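Local coordinates for protein proteasome chaperone 3 (Saccharomyces cerevisiae, PDB 2Z5B) that pairs with its partner Poc4 as a heterodimeric chaperone of 20S proteasome assembly, binding proteasome precursors and helping the alpha-ring to form, at residues Y4-H9 with I173-A178; K25-Q30 with L40-N45; D49-V54 with S140-M145. All blocks are in the same frame, centred on the assembly; numbering follows the deposited sequence.

Contact 1 (Y4-H9 with I173-A178); sequences YEFQTH and IKDMYA
The ring of Tyr4 has the carbonyl oxygen of Ala178 over the centre of one face, 3.3 Å above the ring plane. The ring of Phe6, two residues on along the same strand, meets Asp175 obliquely, its CE1 lying 3.6 Å from Asp175 CB; the two side chains run side by side, with ring and carboxylate planes 47° apart. This is helix-on-sheet packing, a helix laid on a mixed, largely antiparallel sheet: strand 3-9, outermost within this chain, lies against the C-terminal end of helix 162-176. The helix finishes in a Schellman motif, with Tyr177 at positive phi; beyond it the last modelled residue, Ala178, lays its carbonyl oxygen on Tyr4.

Between Tyr4 and Phe6 the Met176 side chain lies against the strand backbone, CG 3.4 Å from Glu5 N and SD 3.6 Å from Glu5 CA. Its CG, anti to the backbone N (chi1 -172°), is also 3.6 Å from Tyr4 CB, while Met176 CB approaches Phe6 CB at 4.1 Å. Met176 also touches Tyr120 of helix 109-124 and Val29 of the next strand. No direct hydrogen bond joins the segments; a water bridges them, accepting from Glu5 N at 3.0 Å and donating to Met176 O at 3.3 Å.

Contact 2 (K25-Q30 with L40-N45); sequences KELYVQ and LQIRLN
Gln41 N to Gln30 O and Arg43 N to Tyr28 O are the shortest hydrogen bonds between the strands, both 2.7 Å and almost straight. Above the first, Gln41 NE2 donates to Gln30 OE1 at 3.0 Å, the oxygen lying in the amide plane of Gln41 while the nitrogen stands 46° above the carbonyl plane of Gln30. The other end of the Gln41 amide is gripped by Arg43: NE and NH2 both reach Gln41 OE1, each at 2.8 Å, with that oxygen in the guanidinium plane. The sheet face with Tyr28, Gln30, Gln41 and Arg43 meets Poc4, whose Ser42 and Thr29 also bond to the Gln41 amide, which probably fixes which way it is turned. Gln30 NE2 is taken up by Ser3.

The backbones beneath form an antiparallel beta hairpin, strand 26-33 with strand 38-44. Tyr28 with Arg43 and Gln30 with Gln41 are its hydrogen-bonded pairs here, and Asn45 N closes on Glu26 O at 2.9 Å.

The other face is apolar. Ile42 CG2, anti to the backbone N, is the branch that meets the neighbouring strand, 3.9 Å from Leu27 CD1 and 4.0 Å from Val29 CG2; all three side chains point the same way. Val29 CG1 presses on Leu40 CD1 at 3.5 Å, a tight fit. Helix 162-176 packs on this side, Met176 touching Val29 and Leu40, while Phe168 and Cys172 meet Leu27.

Contact 3 (D49-V54 with S140-M145); sequences DSTYEV and SLLISM
Met145 O takes two N-H donors, from the successive residues Asp49 and Ser50, which makes this a classic beta bulge. Ser50 N reaches Met145 O at 2.9 Å, nearly in line with the C=O, whereas Asp49 N comes in to the same oxygen at 3.0 Å from 48° above the carbonyl plane. Asp49 CG lies between its own backbone N and carbonyl carbon (chi1 66°). Ser50 OG donates to Asp49 OD1 at 2.7 Å, meeting it from above the carboxylate plane, while OD2 is bonded to Ser147 OG. Asp49 OD1 and Met145 O are only 3.2 Å apart, two acceptors with no hydrogen bond between them; the N-H groups on Met145 O and the Ser50 hydroxyl on OD1 probably offset this. An alanine in place of Asp49 would probably leave the hydroxyls of Ser50 and Ser147 without this shared carboxylate and the Ser50 side chain more able to turn.

Strands 50-56 and 140-145 run antiparallel as interior strands of the mixed sheet. Beyond the bulge the next hydrogen-bonded pairs are Tyr52 with Ile143 and Val54 with Leu141. Thr51 with Ser144 is a non-hydrogen-bonded pair whose CA atoms close to 4.2 Å, and there Thr51 OG1 and Ser144 OG share a hydrogen bond at 2.8 Å.

On the face with Tyr52, Val54 and Ile143, Met145 CG lies at the edge of the Tyr52 ring, near its plane, 4.4 Å from CE2. Val54 CG2 meets Ile143 CD1 at 4.0 Å. On the opposite face, Leu142 CD1 rests against Glu53 CB. Val54 and Leu141 pack on helix 109-124, whereas the other face, which meets Poc4, mixes Leu142 with the two bonded hydroxyls. Ser144 OG bonds in turn to Tyr62 of the Poc4 chain, so the pair probably helps to satisfy buried polar atoms at the interface.

From the N terminus, the chain lays down strand 3-9, then strand 26-33, which pairs antiparallel with it, and turns back as strand 38-44; contact 2 closes this short hairpin loop. Strand 50-56 follows, but its contact 3 partner arrives only after a long excursion through helix 84-91, strand 95-99 and helix 109-124, when strand 140-145 inserts between strands 38-44 and 50-56. Helix 162-176 then brings the C terminus back to the first strand in contact 1. Contacts 2 and 3 stand in series, and both nest inside the loop closed by contact 1. Contact 2 touches both others through sheet neighbours, whereas contacts 1 and 3 lie about 17 Å apart between centres.

Contact 1 (Y4-H9 with I173-A178)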
loop_
_atom_site.group_PDB
_atom_site.type_symbol
_atom_site.label_atom_id
_atom_site.label_comp_id
_atom_site.label_asym_id
_atom_site.label_seq_id
_atom_site.Cartn_x
_atom_site.Cartn_y
_atom_site.Cartn_z
ATOM N N TYR B 4 -2.736 -1.788 -10.480
ATOM C CA TYR B 4 -1.578 -1.769 -11.360
ATOM C C TYR B 4 -0.514 -2.650 -10.730
ATOM O O TYR B 4 -0.412 -2.716 -9.499
ATOM C CB TYR B 4 -1.032 -0.347 -11.528
ATOM C CG TYR B 4 -2.067 0.646 -12.008
ATOM C CD1 TYR B 4 -2.283 0.858 -13.373
ATOM C CD2 TYR B 4 -2.845 1.366 -11.089
ATOM C CE1 TYR B 4 -3.248 1.773 -13.805
ATOM C CE2 TYR B 4 -3.795 2.270 -11.508
ATOM C CZ TYR B 4 -3.998 2.465 -12.865
ATOM O OH TYR B 4 -4.952 3.373 -13.289
ATOM N N GLU B 5 0.259 -3.352 -11.554
ATOM C CA GLU B 5 1.318 -4.226 -11.021
ATOM C C GLU B 5 2.423 -4.500 -12.029
ATOM O O GLU B 5 2.227 -4.340 -13.241
ATOM C CB GLU B 5 0.744 -5.556 -10.514
ATOM C CG GLU B 5 0.498 -6.565 -11.625
ATOM C CD GLU B 5 -0.152 -7.849 -11.158
ATOM O OE1 GLU B 5 0.073 -8.282 -10.006
ATOM O OE2 GLU B 5 -0.882 -8.448 -11.980
ATOM N N PHE B 6 3.573 -4.934 -11.514
ATOM C CA PHE B 6 4.766 -5.221 -12.333
ATOM C C PHE B 6 5.650 -6.149 -11.535
ATOM O O PHE B 6 5.939 -5.893 -10.356
ATOM C CB PHE B 6 5.542 -3.933 -12.652
ATOM C CG PHE B 6 6.584 -4.085 -13.749
ATOM C CD1 PHE B 6 6.221 -3.960 -15.089
ATOM C CD2 PHE B 6 7.921 -4.317 -13.436
ATOM C CE1 PHE B 6 7.180 -4.087 -16.107
ATOM C CE2 PHE B 6 8.895 -4.429 -14.442
ATOM C CZ PHE B 6 8.513 -4.318 -15.788
ATOM N N GLN B 7 6.075 -7.226 -12.181
ATOM C CA GLN B 7 6.891 -8.236 -11.540
ATOM C C GLN B 7 8.154 -8.424 -12.361
ATOM O O GLN B 7 8.103 -8.625 -13.583
ATOM C CB GLN B 7 6.122 -9.561 -11.415
ATOM C CG GLN B 7 6.948 -10.736 -10.871
ATOM C CD GLN B 7 7.262 -10.639 -9.381
ATOM O OE1 GLN B 7 6.392 -10.851 -8.533
ATOM N NE2 GLN B 7 8.529 -10.371 -9.056
ATOM N N THR B 8 9.286 -8.336 -11.679
ATOM C CA THR B 8 10.565 -8.594 -12.298
ATOM C C THR B 8 11.538 -9.128 -11.256
ATOM O O THR B 8 11.113 -9.660 -10.226
ATOM C CB THR B 8 11.110 -7.337 -13.045
ATOM O OG1 THR B 8 12.357 -7.662 -13.668
ATOM C CG2 THR B 8 11.278 -6.163 -12.084
ATOM N N HIS B 9 12.833 -9.014 -11.547
ATOM C CA HIS B 9 13.902 -9.419 -10.646
ATOM C C HIS B 9 14.919 -8.293 -10.591
ATOM O O HIS B 9 15.136 -7.620 -11.593
ATOM C CB HIS B 9 14.566 -10.712 -11.154
ATOM C CG HIS B 9 13.642 -11.893 -11.171
ATOM N ND1 HIS B 9 12.696 -12.083 -12.155
ATOM C CD2 HIS B 9 13.514 -12.936 -10.317
ATOM C CE1 HIS B 9 12.025 -13.195 -11.909
ATOM N NE2 HIS B 9 12.502 -13.731 -10.799
ATOM N N ILE B 173 8.298 1.120 -11.704
ATOM C CA ILE B 173 7.075 1.827 -11.328
ATOM C C ILE B 173 6.442 2.486 -12.550
ATOM O O ILE B 173 5.228 2.373 -12.749
ATOM C CB ILE B 173 7.329 2.839 -10.178
ATOM C CG1 ILE B 173 7.689 2.083 -8.889
ATOM C CG2 ILE B 173 6.112 3.753 -9.965
ATOM C CD1 ILE B 173 8.446 2.898 -7.849
ATOM N N LYS B 174 7.271 3.131 -13.375
ATOM C CA LYS B 174 6.846 3.702 -14.663
ATOM C C LYS B 174 6.337 2.641 -15.656
ATOM O O LYS B 174 5.355 2.877 -16.364
ATOM C CB LYS B 174 7.984 4.527 -15.294
ATOM C CG LYS B 174 7.610 5.263 -16.598
ATOM C CD LYS B 174 8.699 6.253 -17.028
ATOM C CE LYS B 174 8.538 6.662 -18.487
ATOM N NZ LYS B 174 8.896 5.549 -19.421
ATOM N N ASP B 175 6.995 1.479 -15.696
ATOM C CA ASP B 175 6.624 0.404 -16.613
ATOM C C ASP B 175 5.302 -0.259 -16.225
ATOM O O ASP B 175 4.583 -0.788 -17.075
ATOM C CB ASP B 175 7.744 -0.627 -16.738
ATOM C CG ASP B 175 8.892 -0.140 -17.598
ATOM O OD1 ASP B 175 8.714 0.845 -18.355
ATOM O OD2 ASP B 175 9.977 -0.748 -17.521
ATOM N N MET B 176 4.972 -0.181 -14.943
ATOM C CA MET B 176 3.668 -0.542 -14.444
ATOM C C MET B 176 2.564 0.268 -15.145
ATOM O O MET B 176 1.481 -0.263 -15.399
ATOM C CB MET B 176 3.652 -0.290 -12.932
ATOM C CG MET B 176 2.448 -0.785 -12.197
ATOM S SD MET B 176 2.821 -1.009 -10.445
ATOM C CE MET B 176 2.958 0.663 -9.860
ATOM N N TYR B 177 2.908 1.509 -15.519
ATOM C CA TYR B 177 2.001 2.669 -15.773
ATOM C C TYR B 177 1.470 3.189 -14.415
ATOM O O TYR B 177 0.280 3.462 -14.220
ATOM C CB TYR B 177 0.930 2.345 -16.811
ATOM C CG TYR B 177 1.505 1.925 -18.167
ATOM C CD1 TYR B 177 2.872 1.672 -18.319
ATOM C CD2 TYR B 177 0.679 1.718 -19.270
ATOM C CE1 TYR B 177 3.411 1.265 -19.542
ATOM C CE2 TYR B 177 1.215 1.292 -20.509
ATOM C CZ TYR B 177 2.577 1.080 -20.626
ATOM O OH TYR B 177 3.127 0.671 -21.830
ATOM N N ALA B 178 2.417 3.326 -13.494
ATOM C CA ALA B 178 2.194 3.286 -12.035
ATOM C C ALA B 178 0.777 3.356 -11.475
ATOM O O ALA B 178 -0.195 3.474 -12.222
ATOM C CB ALA B 178 3.046 4.293 -11.380
HETATM O O HOH W 1 -0.383 -2.752 -14.423
#

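Contact 2 (K25-Q30 with L40-N45)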
loop_
_atom_site.group_PDB
_atom_site.type_symbol
_atom_site.label_atom_id
_atom_site.label_comp_id
_atom_site.label_asym_id
_atom_site.label_seq_id
_atom_site.Cartn_x
_atom_site.Cartn_y
_atom_site.Cartn_z
ATOM N N LYS B 25 16.705 -11.788 -6.881
ATOM C CA LYS B 25 15.570 -11.577 -5.991
ATOM C C LYS B 25 14.384 -11.007 -6.771
ATOM O O LYS B 25 14.562 -10.137 -7.618
ATOM C CB LYS B 25 15.987 -10.623 -4.870
ATOM C CG LYS B 25 16.984 -11.210 -3.868
ATOM C CD LYS B 25 17.831 -10.124 -3.200
ATOM C CE LYS B 25 19.263 -10.066 -3.755
ATOM N NZ LYS B 25 19.371 -9.522 -5.155
ATOM N N GLU B 26 13.179 -11.494 -6.488
ATOM C CA GLU B 26 11.984 -11.029 -7.185
ATOM C C GLU B 26 11.578 -9.645 -6.678
ATOM O O GLU B 26 11.465 -9.428 -5.467
ATOM C CB GLU B 26 10.817 -12.012 -7.003
ATOM C CG GLU B 26 11.039 -13.411 -7.598
ATOM C CD GLU B 26 9.838 -14.315 -7.424
ATOM O OE1 GLU B 26 8.828 -13.860 -6.837
ATOM O OE2 GLU B 26 9.895 -15.485 -7.874
ATOM N N LEU B 27 11.375 -8.709 -7.599
ATOM C CA LEU B 27 10.847 -7.395 -7.235
ATOM C C LEU B 27 9.420 -7.304 -7.735
ATOM O O LEU B 27 9.154 -7.535 -8.919
ATOM C CB LEU B 27 11.693 -6.239 -7.796
ATOM C CG LEU B 27 11.323 -4.832 -7.280
ATOM C CD1 LEU B 27 11.853 -4.608 -5.871
ATOM C CD2 LEU B 27 11.803 -3.710 -8.206
ATOM N N TYR B 28 8.505 -6.995 -6.822
ATOM C CA TYR B 28 7.082 -6.884 -7.154
ATOM C C TYR B 28 6.526 -5.535 -6.741
ATOM O O TYR B 28 6.641 -5.121 -5.583
ATOM C CB TYR B 28 6.263 -8.005 -6.514
ATOM C CG TYR B 28 4.783 -7.899 -6.827
ATOM C CD1 TYR B 28 4.290 -8.232 -8.094
ATOM C CD2 TYR B 28 3.878 -7.449 -5.860
ATOM C CE1 TYR B 28 2.926 -8.120 -8.385
ATOM C CE2 TYR B 28 2.528 -7.336 -6.141
ATOM C CZ TYR B 28 2.066 -7.664 -7.406
ATOM O OH TYR B 28 0.730 -7.548 -7.691
ATOM N N VAL B 29 5.958 -4.837 -7.717
ATOM C CA VAL B 29 5.371 -3.544 -7.472
ATOM C C VAL B 29 3.888 -3.645 -7.770
ATOM O O VAL B 29 3.470 -4.323 -8.732
ATOM C CB VAL B 29 6.061 -2.459 -8.291
ATOM C CG1 VAL B 29 5.483 -1.129 -7.985
ATOM C CG2 VAL B 29 7.580 -2.436 -7.959
ATOM N N GLN B 30 3.090 -3.013 -6.912
ATOM C CA GLN B 30 1.642 -2.924 -7.144
ATOM C C GLN B 30 1.143 -1.597 -6.602
ATOM O O GLN B 30 1.689 -1.048 -5.614
ATOM C CB GLN B 30 0.899 -4.108 -6.518
ATOM C CG GLN B 30 -0.638 -4.157 -6.815
ATOM C CD GLN B 30 -1.456 -3.227 -5.930
ATOM O OE1 GLN B 30 -0.987 -2.768 -4.884
ATOM N NE2 GLN B 30 -2.681 -2.938 -6.346
ATOM N N LEU B 40 1.141 2.401 -2.842
ATOM C CA LEU B 40 2.159 1.674 -3.595
ATOM C C LEU B 40 2.836 0.610 -2.750
ATOM O O LEU B 40 3.278 0.895 -1.619
ATOM C CB LEU B 40 3.228 2.653 -4.139
ATOM C CG LEU B 40 4.407 2.053 -4.909
ATOM C CD1 LEU B 40 3.931 1.451 -6.230
ATOM C CD2 LEU B 40 5.452 3.145 -5.171
ATOM N N GLN B 41 2.914 -0.612 -3.289
ATOM C CA GLN B 41 3.667 -1.702 -2.669
ATOM C C GLN B 41 4.944 -1.913 -3.446
ATOM O O GLN B 41 4.920 -1.956 -4.683
ATOM C CB GLN B 41 2.903 -3.028 -2.708
ATOM C CG GLN B 41 1.679 -3.106 -1.819
ATOM C CD GLN B 41 1.065 -4.465 -1.895
ATOM O OE1 GLN B 41 1.492 -5.392 -1.192
ATOM N NE2 GLN B 41 0.066 -4.611 -2.742
ATOM N N ILE B 42 6.059 -2.042 -2.731
ATOM C CA ILE B 42 7.310 -2.508 -3.358
ATOM C C ILE B 42 7.888 -3.667 -2.563
ATOM O O ILE B 42 8.505 -3.467 -1.512
ATOM C CB ILE B 42 8.374 -1.407 -3.504
ATOM C CG1 ILE B 42 7.747 -0.092 -4.007
ATOM C CG2 ILE B 42 9.462 -1.885 -4.466
ATOM C CD1 ILE B 42 8.661 1.109 -3.931
ATOM N N ARG B 43 7.682 -4.875 -3.053
ATOM C CA ARG B 43 8.050 -6.061 -2.310
ATOM C C ARG B 43 9.297 -6.745 -2.857
ATOM O O ARG B 43 9.471 -6.859 -4.066
ATOM C CB ARG B 43 6.896 -7.057 -2.316
ATOM C CG ARG B 43 5.658 -6.571 -1.576
ATOM C CD ARG B 43 4.697 -7.713 -1.472
ATOM N NE ARG B 43 3.416 -7.342 -0.871
ATOM C CZ ARG B 43 2.710 -8.153 -0.094
ATOM N NH1 ARG B 43 3.208 -9.350 0.233
ATOM N NH2 ARG B 43 1.528 -7.754 0.394
ATOM N N LEU B 44 10.128 -7.244 -1.944
ATOM C CA LEU B 44 11.337 -7.984 -2.295
ATOM C C LEU B 44 11.151 -9.402 -1.815
ATOM O O LEU B 44 11.023 -9.637 -0.611
ATOM C CB LEU B 44 12.582 -7.366 -1.641
ATOM C CG LEU B 44 13.945 -8.020 -1.970
ATOM C CD1 LEU B 44 14.136 -8.165 -3.463
ATOM C CD2 LEU B 44 15.086 -7.226 -1.367
ATOM N N ASN B 45 11.122 -10.335 -2.764
ATOM C CA ASN B 45 10.753 -11.728 -2.490
ATOM C C ASN B 45 9.446 -11.832 -1.681
ATOM O O ASN B 45 9.328 -12.656 -0.782
ATOM C CB ASN B 45 11.903 -12.483 -1.796
ATOM C CG ASN B 45 13.068 -12.808 -2.749
ATOM O OD1 ASN B 45 14.178 -13.104 -2.304
ATOM N ND2 ASN B 45 12.813 -12.766 -4.044
#

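Contact 3 (D49-V54 with S140-M145)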
loop_
_atom_site.group_PDB
_atom_site.type_symbol
_atom_site.label_atom_id
_atom_site.label_comp_id
_atom_site.label_asym_id
_atom_site.label_seq_id
_atom_site.Cartn_x
_atom_site.Cartn_y
_atom_site.Cartn_z
ATOM N N ASP B 49 8.070 -4.552 4.896
ATOM C CA ASP B 49 8.256 -4.376 6.348
ATOM C C ASP B 49 8.229 -2.917 6.814
ATOM O O ASP B 49 8.308 -2.638 8.009
ATOM C CB ASP B 49 9.580 -5.038 6.786
ATOM C CG ASP B 49 10.816 -4.350 6.196
ATOM O OD1 ASP B 49 10.682 -3.290 5.550
ATOM O OD2 ASP B 49 11.938 -4.876 6.379
ATOM N N SER B 50 8.129 -1.989 5.870
ATOM C CA SER B 50 8.121 -0.563 6.192
ATOM C C SER B 50 6.984 0.145 5.481
ATOM O O SER B 50 6.499 -0.336 4.458
ATOM C CB SER B 50 9.463 0.075 5.802
ATOM O OG SER B 50 10.560 -0.719 6.252
ATOM N N THR B 51 6.540 1.270 6.022
ATOM C CA THR B 51 5.519 2.090 5.364
ATOM C C THR B 51 5.794 3.558 5.640
ATOM O O THR B 51 6.074 3.941 6.785
ATOM C CB THR B 51 4.073 1.719 5.799
ATOM O OG1 THR B 51 3.763 0.384 5.378
ATOM C CG2 THR B 51 3.047 2.672 5.191
ATOM N N TYR B 52 5.697 4.367 4.591
ATOM C CA TYR B 52 5.940 5.800 4.665
ATOM C C TYR B 52 4.828 6.566 3.996
ATOM O O TYR B 52 4.289 6.135 2.975
ATOM C CB TYR B 52 7.282 6.161 4.003
ATOM C CG TYR B 52 8.427 5.342 4.545
ATOM C CD1 TYR B 52 9.077 5.702 5.730
ATOM C CD2 TYR B 52 8.826 4.174 3.900
ATOM C CE1 TYR B 52 10.115 4.911 6.247
ATOM C CE2 TYR B 52 9.858 3.397 4.395
ATOM C CZ TYR B 52 10.501 3.770 5.560
ATOM O OH TYR B 52 11.521 2.965 6.023
ATOM N N GLU B 53 4.483 7.701 4.584
ATOM C CA GLU B 53 3.559 8.625 3.972
ATOM C C GLU B 53 4.349 9.808 3.420
ATOM O O GLU B 53 5.098 10.471 4.154
ATOM C CB GLU B 53 2.484 9.066 4.978
ATOM C CG GLU B 53 1.375 9.903 4.364
ATOM C CD GLU B 53 0.184 10.103 5.284
ATOM O OE1 GLU B 53 0.363 10.253 6.518
ATOM O OE2 GLU B 53 -0.950 10.119 4.761
ATOM N N VAL B 54 4.200 10.032 2.115
ATOM C CA VAL B 54 4.853 11.130 1.415
ATOM C C VAL B 54 3.785 12.145 0.985
ATOM O O VAL B 54 2.891 11.825 0.193
ATOM C CB VAL B 54 5.677 10.613 0.195
ATOM C CG1 VAL B 54 6.724 11.653 -0.243
ATOM C CG2 VAL B 54 6.362 9.289 0.530
ATOM N N SER B 140 -0.670 12.960 -2.218
ATOM C CA SER B 140 -0.378 12.082 -1.106
ATOM C C SER B 140 -0.019 10.714 -1.680
ATOM O O SER B 140 -0.648 10.245 -2.638
ATOM C CB SER B 140 -1.603 11.987 -0.201
ATOM O OG SER B 140 -1.399 11.079 0.854
ATOM N N LEU B 141 1.008 10.100 -1.107
ATOM C CA LEU B 141 1.443 8.768 -1.494
ATOM C C LEU B 141 1.830 7.969 -0.268
ATOM O O LEU B 141 2.677 8.384 0.529
ATOM C CB LEU B 141 2.607 8.855 -2.499
ATOM C CG LEU B 141 3.325 7.630 -3.075
ATOM C CD1 LEU B 141 2.395 6.602 -3.747
ATOM C CD2 LEU B 141 4.390 8.090 -4.072
ATOM N N LEU B 142 1.207 6.806 -0.130
ATOM C CA LEU B 142 1.529 5.858 0.924
ATOM C C LEU B 142 2.346 4.728 0.299
ATOM O O LEU B 142 1.904 4.104 -0.679
ATOM C CB LEU B 142 0.207 5.357 1.535
ATOM C CG LEU B 142 0.004 4.891 2.979
ATOM C CD1 LEU B 142 0.774 5.695 3.994
ATOM C CD2 LEU B 142 -1.493 4.932 3.309
ATOM N N ILE B 143 3.558 4.509 0.812
ATOM C CA ILE B 143 4.470 3.505 0.246
ATOM C C ILE B 143 4.790 2.438 1.272
ATOM O O ILE B 143 5.360 2.725 2.322
ATOM C CB ILE B 143 5.811 4.108 -0.316
ATOM C CG1 ILE B 143 5.516 5.220 -1.330
ATOM C CG2 ILE B 143 6.666 2.996 -0.963
ATOM C CD1 ILE B 143 6.744 6.073 -1.758
ATOM N N SER B 144 4.412 1.206 0.972
ATOM C CA SER B 144 4.815 0.074 1.790
ATOM C C SER B 144 5.875 -0.691 1.021
ATOM O O SER B 144 5.665 -1.048 -0.140
ATOM C CB SER B 144 3.625 -0.829 2.117
ATOM O OG SER B 144 2.664 -0.153 2.912
ATOM N N MET B 145 7.012 -0.941 1.655
ATOM C CA MET B 145 8.118 -1.576 0.952
ATOM C C MET B 145 9.018 -2.430 1.842
ATOM O O MET B 145 8.947 -2.336 3.065
ATOM C CB MET B 145 8.942 -0.518 0.190
ATOM C CG MET B 145 9.570 0.589 1.045
ATOM S SD MET B 145 10.380 1.852 -0.001
ATOM C CE MET B 145 10.912 0.854 -1.367
#